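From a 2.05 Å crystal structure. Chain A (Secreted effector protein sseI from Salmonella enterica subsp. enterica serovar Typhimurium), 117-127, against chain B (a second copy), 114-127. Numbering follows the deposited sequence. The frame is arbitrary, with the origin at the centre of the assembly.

Chain A 117-127: ADEWVCKYRMA
Chain B 114-127: ILSADEWVCKYRMA

How do the two backbones meet? In both copies a helix begins at residue 117, phi near -60° and psi near -45°, and the helix axes cross at -106°, 9.4 Å apart at closest approach. Cys A122 faces Cys B122 with CA atoms 5.0 Å apart; Glu A119 pairs with Met B126, and Met A126 with Glu B119. Before the chain B helix, strand 114-116 ends at Ser B116, whose OG (chi1 p) caps the helix by accepting from Glu B119 N at 3.0 Å.

What ties the helices together? A disulfide joins Cys A122 SG to Cys B122 SG at 2.2 Å, with chi3 -70°. Both cysteines point toward the partner and take chi1 m (-75° and -79°), and the short side chain suits such close backbones.

How is the disulfide enclosed? Met A126 and Met B126 both use chi1 m and chi2 m, laying Met B126 CG 3.5 Å from Cys A122 CB and Met A126 CG 3.7 Å from Cys B122 CB. The flexible thioethers then differ: chi3 is m in Met A126 but p in Met B126. Thus Met A126 CE lies 4.4 Å from Leu B115 CD2, whereas Met B126 CE lies 3.5 Å from Glu A119 CG.

Why are the arginines extended? Chi1 and chi2 are t in both, carrying each guanidinium across to the partner helix, while chi3 lies between wells (-116° in Arg A125, -96° in Arg B125). Asp B118 CB lies over one face of Arg A125, 3.8 Å from its CZ; Asp A118 CB sits likewise 4.0 Å from Arg B125 CZ. Both aspartates are chi1 m. Their charges are merely near: Asp A118 OD2 is 4.0 Å from Arg B125 NH2, out of the guanidinium plane. No hydrogen bond crosses between the stretches; the contact buries 556 Å², both sides summed.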

# COMPACT_ATOMS: atom_id res chain seq x y z
N ALA A 117 -8.24 5.06 -4.88
CA ALA A 117 -6.93 5.54 -5.43
C ALA A 117 -5.76 5.08 -4.56
O ALA A 117 -4.72 4.63 -5.04
CB ALA A 117 -6.90 7.17 -5.55
N ASP A 118 -5.92 5.20 -3.25
CA ASP A 118 -4.78 4.88 -2.39
C ASP A 118 -4.55 3.39 -2.33
O ASP A 118 -3.39 2.93 -2.32
CB ASP A 118 -5.05 5.40 -1.00
CG ASP A 118 -4.64 6.87 -0.82
OD1 ASP A 118 -3.77 7.34 -1.60
OD2 ASP A 118 -5.15 7.51 0.12
N GLU A 119 -5.62 2.63 -2.27
CA GLU A 119 -5.50 1.17 -2.34
C GLU A 119 -4.81 0.73 -3.62
O GLU A 119 -4.03 -0.20 -3.60
CB GLU A 119 -6.87 0.50 -2.23
CG GLU A 119 -7.43 0.47 -0.84
CD GLU A 119 -8.94 0.35 -0.87
OE1 GLU A 119 -9.52 0.45 -1.95
OE2 GLU A 119 -9.55 0.09 0.17
N TRP A 120 -5.09 1.40 -4.75
CA TRP A 120 -4.56 0.99 -6.01
C TRP A 120 -3.03 1.23 -5.96
O TRP A 120 -2.23 0.34 -6.33
CB TRP A 120 -5.25 1.75 -7.20
CG TRP A 120 -4.75 1.36 -8.49
CD1 TRP A 120 -5.19 0.34 -9.25
CD2 TRP A 120 -3.65 1.95 -9.19
NE1 TRP A 120 -4.41 0.24 -10.37
CE2 TRP A 120 -3.48 1.24 -10.37
CE3 TRP A 120 -2.76 2.99 -8.89
CZ2 TRP A 120 -2.42 1.51 -11.30
CZ3 TRP A 120 -1.76 3.29 -9.81
CH2 TRP A 120 -1.63 2.57 -11.00
N VAL A 121 -2.65 2.38 -5.41
CA VAL A 121 -1.22 2.70 -5.26
C VAL A 121 -0.54 1.63 -4.44
O VAL A 121 0.53 1.20 -4.82
CB VAL A 121 -0.98 4.10 -4.74
CG1 VAL A 121 0.46 4.35 -4.31
CG2 VAL A 121 -1.39 5.10 -5.86
N CYS A 122 -1.13 1.25 -3.31
CA CYS A 122 -0.49 0.26 -2.40
C CYS A 122 -0.29 -1.06 -3.10
O CYS A 122 0.76 -1.68 -2.99
CB CYS A 122 -1.31 0.05 -1.11
SG CYS A 122 -1.12 1.42 -0.02
N LYS A 123 -1.30 -1.48 -3.87
CA LYS A 123 -1.27 -2.72 -4.59
C LYS A 123 -0.08 -2.79 -5.53
O LYS A 123 0.69 -3.77 -5.55
CB LYS A 123 -2.57 -2.95 -5.36
CG LYS A 123 -2.80 -4.33 -5.84
CD LYS A 123 -3.33 -5.27 -4.74
CE LYS A 123 -3.34 -6.69 -5.15
NZ LYS A 123 -4.10 -7.51 -4.17
N TYR A 124 0.09 -1.74 -6.30
CA TYR A 124 1.22 -1.68 -7.19
C TYR A 124 2.53 -1.52 -6.45
O TYR A 124 3.49 -2.16 -6.82
CB TYR A 124 1.06 -0.58 -8.28
CG TYR A 124 0.27 -1.08 -9.48
CD1 TYR A 124 -1.10 -1.20 -9.41
CD2 TYR A 124 0.90 -1.55 -10.61
CE1 TYR A 124 -1.79 -1.75 -10.44
CE2 TYR A 124 0.20 -2.08 -11.65
CZ TYR A 124 -1.15 -2.15 -11.56
OH TYR A 124 -1.89 -2.65 -12.60
N ARG A 125 2.57 -0.67 -5.42
CA ARG A 125 3.80 -0.36 -4.72
C ARG A 125 4.36 -1.64 -4.09
O ARG A 125 5.57 -1.96 -4.18
CB ARG A 125 3.49 0.70 -3.64
CG ARG A 125 4.57 1.10 -2.63
CD ARG A 125 3.99 2.19 -1.70
NE ARG A 125 4.79 3.31 -2.00
CZ ARG A 125 4.47 4.56 -2.13
NH1 ARG A 125 3.26 5.03 -1.97
NH2 ARG A 125 5.47 5.35 -2.40
N MET A 126 3.46 -2.40 -3.50
CA MET A 126 3.92 -3.53 -2.74
C MET A 126 4.09 -4.82 -3.60
O MET A 126 4.40 -5.86 -3.06
CB MET A 126 2.95 -3.79 -1.59
CG MET A 126 2.89 -2.76 -0.56
SD MET A 126 4.41 -2.01 -0.04
CE MET A 126 5.09 -3.34 1.04
N ALA A 127 3.86 -4.74 -4.91
CA ALA A 127 3.90 -5.85 -5.81
C ALA A 127 5.30 -5.97 -6.40
O ALA A 127 5.62 -6.99 -6.96
CB ALA A 127 2.88 -5.71 -6.93
N ILE B 114 10.47 -4.28 8.05
CA ILE B 114 11.31 -3.06 8.08
C ILE B 114 11.03 -2.37 6.77
O ILE B 114 11.55 -2.76 5.76
CB ILE B 114 12.85 -3.36 8.22
CG1 ILE B 114 13.09 -4.11 9.51
CG2 ILE B 114 13.69 -2.11 8.22
CD1 ILE B 114 14.53 -4.66 9.57
N LEU B 115 10.26 -1.31 6.81
CA LEU B 115 9.72 -0.73 5.60
C LEU B 115 9.86 0.81 5.66
O LEU B 115 9.90 1.42 6.76
CB LEU B 115 8.29 -1.22 5.49
CG LEU B 115 8.02 -2.69 5.10
CD1 LEU B 115 6.41 -3.00 5.28
CD2 LEU B 115 8.57 -3.07 3.68
N SER B 116 9.89 1.45 4.49
CA SER B 116 9.58 2.90 4.41
C SER B 116 8.17 3.19 5.03
O SER B 116 7.31 2.32 5.12
CB SER B 116 9.62 3.42 2.95
OG SER B 116 8.39 3.02 2.32
N ALA B 117 7.97 4.41 5.47
CA ALA B 117 6.72 4.78 6.13
C ALA B 117 5.57 4.49 5.17
O ALA B 117 4.57 3.90 5.59
CB ALA B 117 6.72 6.23 6.57
N ASP B 118 5.72 4.85 3.88
CA ASP B 118 4.66 4.58 2.94
C ASP B 118 4.41 3.06 2.77
O ASP B 118 3.28 2.60 2.80
CB ASP B 118 4.88 5.29 1.61
CG ASP B 118 4.63 6.81 1.74
OD1 ASP B 118 3.77 7.27 2.52
OD2 ASP B 118 5.29 7.53 1.05
N GLU B 119 5.46 2.28 2.65
CA GLU B 119 5.26 0.86 2.48
C GLU B 119 4.56 0.21 3.65
O GLU B 119 3.79 -0.75 3.50
CB GLU B 119 6.58 0.15 2.20
CG GLU B 119 7.22 0.50 0.92
CD GLU B 119 8.75 0.26 0.91
OE1 GLU B 119 9.45 0.47 1.88
OE2 GLU B 119 9.26 -0.05 -0.13
N TRP B 120 4.85 0.71 4.83
CA TRP B 120 4.32 0.15 6.07
C TRP B 120 2.84 0.41 6.11
O TRP B 120 2.04 -0.47 6.39
CB TRP B 120 5.04 0.83 7.25
CG TRP B 120 4.55 0.24 8.61
CD1 TRP B 120 5.06 -0.87 9.26
CD2 TRP B 120 3.48 0.69 9.39
NE1 TRP B 120 4.38 -1.08 10.44
CE2 TRP B 120 3.38 -0.16 10.53
CE3 TRP B 120 2.58 1.78 9.29
CZ2 TRP B 120 2.42 0.03 11.53
CZ3 TRP B 120 1.60 1.92 10.27
CH2 TRP B 120 1.52 1.04 11.36
N VAL B 121 2.43 1.62 5.78
CA VAL B 121 1.02 1.90 5.78
C VAL B 121 0.32 0.97 4.77
O VAL B 121 -0.77 0.44 5.03
CB VAL B 121 0.77 3.41 5.50
CG1 VAL B 121 -0.60 3.59 4.96
CG2 VAL B 121 1.06 4.27 6.82
N CYS B 122 0.94 0.79 3.59
CA CYS B 122 0.34 -0.06 2.56
C CYS B 122 0.22 -1.51 3.02
O CYS B 122 -0.76 -2.21 2.74
CB CYS B 122 1.23 -0.06 1.31
SG CYS B 122 1.02 1.42 0.32
N LYS B 123 1.28 -1.97 3.69
CA LYS B 123 1.28 -3.31 4.23
C LYS B 123 0.06 -3.54 5.16
O LYS B 123 -0.67 -4.50 4.98
CB LYS B 123 2.61 -3.55 4.97
CG LYS B 123 2.93 -5.01 5.21
CD LYS B 123 3.48 -5.75 3.99
CE LYS B 123 3.43 -7.27 4.22
NZ LYS B 123 4.00 -8.09 3.06
N TYR B 124 -0.14 -2.68 6.15
CA TYR B 124 -1.33 -2.80 7.02
C TYR B 124 -2.67 -2.55 6.31
O TYR B 124 -3.61 -3.28 6.54
CB TYR B 124 -1.22 -1.90 8.21
CG TYR B 124 -0.39 -2.50 9.34
CD1 TYR B 124 0.99 -2.59 9.22
CD2 TYR B 124 -0.99 -3.00 10.50
CE1 TYR B 124 1.74 -3.14 10.23
CE2 TYR B 124 -0.22 -3.58 11.52
CZ TYR B 124 1.13 -3.62 11.38
OH TYR B 124 1.91 -4.12 12.40
N ARG B 125 -2.74 -1.50 5.51
CA ARG B 125 -3.98 -1.15 4.79
C ARG B 125 -4.51 -2.29 3.96
O ARG B 125 -5.72 -2.60 3.95
CB ARG B 125 -3.69 0.06 3.87
CG ARG B 125 -4.83 0.54 2.99
CD ARG B 125 -4.33 1.55 1.95
NE ARG B 125 -4.56 2.87 2.49
CZ ARG B 125 -3.74 3.91 2.48
NH1 ARG B 125 -2.48 3.94 1.92
NH2 ARG B 125 -4.21 4.98 3.08
N MET B 126 -3.61 -2.91 3.25
CA MET B 126 -3.97 -3.98 2.33
C MET B 126 -4.09 -5.35 3.00
O MET B 126 -4.43 -6.29 2.31
CB MET B 126 -2.98 -4.07 1.18
CG MET B 126 -2.86 -2.72 0.39
SD MET B 126 -4.49 -2.21 -0.27
CE MET B 126 -5.34 -1.55 1.15
N ALA B 127 -3.78 -5.46 4.29
CA ALA B 127 -3.87 -6.74 5.03
C ALA B 127 -5.30 -6.99 5.50
O ALA B 127 -5.65 -8.06 5.99
CB ALA B 127 -2.91 -6.69 6.33